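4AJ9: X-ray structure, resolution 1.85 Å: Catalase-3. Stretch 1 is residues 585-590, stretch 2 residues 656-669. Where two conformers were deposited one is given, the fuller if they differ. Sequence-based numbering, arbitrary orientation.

Stretch 1 (585-590) FDAVVV
Stretch 2 (656-669) EVIKGVEEGLKVFK

A single water joins the ends of these two segments of Catalase-3, which share no direct hydrogen bond: it donates to Asp586 O and to Phe668 O, each at 2.7 Å, and so ties together two backbone carbonyls that could not bond to each other. The apolar part of the contact illustrates how a strand packs on a helix through alternation on one side and helical periodicity on the other.

Strand 587-590, extended with phi/psi from -148/150 at Ala587 to -86/122 at Val590, runs nearly antiparallel to helix 656-667. Their directions differ by 164° and their axes approach to 9.8 Å. In register, Ala587 and Leu665 are the nearest pair, with their CA atoms 7.1 Å apart. Because strand side chains alternate, Ala587 and Val589 (chi1 m, -68°) point toward the helix while Val588 (t) points away. The helix answers with Val657, Val661 and Leu665, spaced four residues apart and hence along one side. Val589 CG1 packs 3.5 Å from Val661 CG2 and 4.3 Å from Val657 CG1; Ala587 CB lies 3.9 Å from Val661 CG1 and 3.8 Å from Leu665 CD2. Val657 and Val661 are both t. Leu665 (m, t) leaves its CA sideways, yet its end reaches in, also bringing CD2 to 3.6 Å from Asp586 CB.

Helical hydrogen bonds include Val661 N to Val657 O (2.8 Å) and Leu665 N to Val661 O (2.9 Å). Phe668 then departs from helical geometry with phi/psi 75/-57, although its N still donates to Gly664 O at 2.7 Å. The CA-to-CB bond of Phe668 points sideways, but its t side chain (chi1 -170°, chi2 75°) brings the end of the ring near Asp586 (phi/psi -97/-17; chi1 m, chi2 -65°), whose OD1 meets the ring edge near its plane, 3.3 Å from Phe668 CE1. Both carboxylate oxygens of Asp586 are hydrogen-bonded elsewhere in the structure. The two stretches together bury 272 Å².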

# COMPACT_ATOMS: atom_id res chain seq x y z
N PHE C 585 9.51 -39.84 -14.46
CA PHE C 585 8.91 -40.74 -15.44
C PHE C 585 7.81 -41.60 -14.85
O PHE C 585 7.76 -41.85 -13.65
CB PHE C 585 9.99 -41.65 -16.05
CG PHE C 585 11.21 -40.90 -16.49
CD1 PHE C 585 11.14 -40.01 -17.53
CD2 PHE C 585 12.42 -41.07 -15.83
CE1 PHE C 585 12.26 -39.31 -17.94
CE2 PHE C 585 13.54 -40.38 -16.24
CZ PHE C 585 13.45 -39.49 -17.28
N ASP C 586 6.91 -42.04 -15.72
CA ASP C 586 5.83 -42.92 -15.31
C ASP C 586 6.20 -44.37 -15.59
O ASP C 586 5.60 -45.29 -15.03
CB ASP C 586 4.54 -42.52 -16.03
CG ASP C 586 4.14 -41.09 -15.74
OD1 ASP C 586 3.83 -40.82 -14.57
OD2 ASP C 586 4.13 -40.25 -16.68
N ALA C 587 7.22 -44.57 -16.42
CA ALA C 587 7.75 -45.91 -16.71
C ALA C 587 9.25 -45.82 -16.99
O ALA C 587 9.74 -44.81 -17.49
CB ALA C 587 7.00 -46.54 -17.89
N VAL C 588 9.99 -46.88 -16.66
CA VAL C 588 11.44 -46.89 -16.88
C VAL C 588 11.84 -48.13 -17.69
O VAL C 588 11.54 -49.26 -17.30
CB VAL C 588 12.22 -46.86 -15.56
CG1 VAL C 588 13.72 -46.95 -15.82
CG2 VAL C 588 11.89 -45.59 -14.81
N VAL C 589 12.50 -47.92 -18.82
CA VAL C 589 12.88 -49.03 -19.68
C VAL C 589 14.37 -49.01 -20.01
O VAL C 589 14.89 -48.02 -20.51
CB VAL C 589 12.06 -49.07 -20.98
CG1 VAL C 589 10.60 -49.40 -20.68
CG2 VAL C 589 12.16 -47.74 -21.71
N VAL C 590 15.04 -50.12 -19.73
CA VAL C 590 16.46 -50.24 -20.05
C VAL C 590 16.59 -50.71 -21.49
O VAL C 590 16.04 -51.75 -21.86
CB VAL C 590 17.17 -51.19 -19.09
CG1 VAL C 590 18.68 -51.05 -19.22
CG2 VAL C 590 16.74 -50.89 -17.66
N GLU C 656 7.59 -56.58 -27.70
CA GLU C 656 6.88 -57.03 -26.51
C GLU C 656 6.93 -55.99 -25.40
O GLU C 656 5.93 -55.72 -24.74
CB GLU C 656 7.45 -58.34 -25.97
CG GLU C 656 7.96 -59.31 -27.02
CD GLU C 656 8.83 -60.40 -26.42
OE1 GLU C 656 8.54 -60.83 -25.28
OE2 GLU C 656 9.81 -60.82 -27.07
N VAL C 657 8.13 -55.45 -25.18
CA VAL C 657 8.36 -54.44 -24.14
C VAL C 657 7.46 -53.22 -24.32
O VAL C 657 6.86 -52.73 -23.36
CB VAL C 657 9.83 -53.99 -24.14
CG1 VAL C 657 10.01 -52.71 -23.33
CG2 VAL C 657 10.71 -55.11 -23.61
N ILE C 658 7.39 -52.74 -25.55
CA ILE C 658 6.53 -51.60 -25.88
C ILE C 658 5.08 -51.93 -25.54
O ILE C 658 4.40 -51.15 -24.86
CB ILE C 658 6.65 -51.23 -27.37
CG1 ILE C 658 8.05 -50.67 -27.65
CG2 ILE C 658 5.58 -50.24 -27.77
CD1 ILE C 658 8.42 -50.61 -29.13
N LYS C 659 4.61 -53.08 -26.01
CA LYS C 659 3.28 -53.59 -25.66
C LYS C 659 3.04 -53.62 -24.16
O LYS C 659 2.03 -53.13 -23.67
CB LYS C 659 3.08 -55.00 -26.21
CG LYS C 659 2.51 -55.08 -27.61
CD LYS C 659 1.01 -54.83 -27.61
CE LYS C 659 0.28 -55.85 -26.75
NZ LYS C 659 0.44 -57.24 -27.25
N GLY C 660 3.96 -54.24 -23.42
CA GLY C 660 3.77 -54.41 -22.00
C GLY C 660 3.82 -53.12 -21.22
O GLY C 660 3.06 -52.91 -20.28
N VAL C 661 4.75 -52.25 -21.61
CA VAL C 661 4.88 -50.95 -20.96
C VAL C 661 3.62 -50.12 -21.19
O VAL C 661 3.08 -49.51 -20.27
CB VAL C 661 6.12 -50.20 -21.46
CG1 VAL C 661 6.08 -48.73 -21.03
CG2 VAL C 661 7.39 -50.89 -20.95
N GLU C 662 3.12 -50.12 -22.42
CA GLU C 662 1.91 -49.36 -22.70
C GLU C 662 0.72 -49.92 -21.93
O GLU C 662 -0.13 -49.16 -21.46
CB GLU C 662 1.64 -49.28 -24.20
CG GLU C 662 2.69 -48.47 -24.95
CD GLU C 662 2.48 -48.47 -26.45
OE1 GLU C 662 1.65 -49.27 -26.94
OE2 GLU C 662 3.14 -47.67 -27.15
N GLU C 663 0.67 -51.24 -21.76
CA GLU C 663 -0.36 -51.85 -20.94
C GLU C 663 -0.21 -51.48 -19.47
O GLU C 663 -1.18 -51.12 -18.80
CB GLU C 663 -0.37 -53.38 -21.11
CG GLU C 663 -1.10 -53.82 -22.36
CD GLU C 663 -0.85 -55.27 -22.71
OE1 GLU C 663 -0.49 -56.06 -21.80
OE2 GLU C 663 -1.01 -55.63 -23.90
N GLY C 664 1.02 -51.56 -18.97
CA GLY C 664 1.30 -51.26 -17.58
C GLY C 664 1.00 -49.81 -17.23
O GLY C 664 0.60 -49.52 -16.10
N LEU C 665 1.19 -48.91 -18.19
CA LEU C 665 0.98 -47.48 -17.93
C LEU C 665 -0.48 -47.17 -17.66
O LEU C 665 -0.78 -46.23 -16.93
CB LEU C 665 1.51 -46.61 -19.08
CG LEU C 665 3.01 -46.34 -19.08
CD1 LEU C 665 3.46 -45.78 -20.42
CD2 LEU C 665 3.40 -45.38 -17.95
N LYS C 666 -1.38 -47.96 -18.23
CA LYS C 666 -2.81 -47.82 -17.93
C LYS C 666 -3.12 -48.21 -16.49
O LYS C 666 -3.89 -47.55 -15.82
CB LYS C 666 -3.68 -48.63 -18.91
CG LYS C 666 -3.78 -48.03 -20.31
CD LYS C 666 -4.95 -48.62 -21.10
CE LYS C 666 -5.29 -47.76 -22.32
NZ LYS C 666 -6.59 -48.14 -22.96
N VAL C 667 -2.50 -49.30 -16.02
CA VAL C 667 -2.61 -49.69 -14.61
C VAL C 667 -1.94 -48.62 -13.73
O VAL C 667 -2.40 -48.32 -12.62
CB VAL C 667 -1.93 -51.04 -14.36
CG1 VAL C 667 -2.01 -51.43 -12.89
CG2 VAL C 667 -2.56 -52.12 -15.25
N PHE C 668 -0.84 -48.09 -14.25
CA PHE C 668 -0.11 -46.95 -13.68
C PHE C 668 0.75 -47.22 -12.43
O PHE C 668 1.95 -46.94 -12.43
CB PHE C 668 -1.02 -45.73 -13.46
CG PHE C 668 -0.24 -44.51 -13.11
CD1 PHE C 668 0.47 -43.83 -14.10
CD2 PHE C 668 -0.18 -44.05 -11.81
CE1 PHE C 668 1.21 -42.71 -13.79
CE2 PHE C 668 0.57 -42.94 -11.49
CZ PHE C 668 1.27 -42.27 -12.48
N LYS C 669 0.14 -47.74 -11.37
CA LYS C 669 0.90 -48.21 -10.21
C LYS C 669 0.60 -49.68 -9.96
O LYS C 669 -0.56 -50.11 -9.96
CB LYS C 669 0.56 -47.40 -8.96
CG LYS C 669 0.99 -45.94 -9.01
CD LYS C 669 2.49 -45.79 -9.03
CE LYS C 669 2.92 -44.50 -8.33
NZ LYS C 669 4.32 -44.13 -8.67
O HOH W 1 3.77 -45.07 -13.06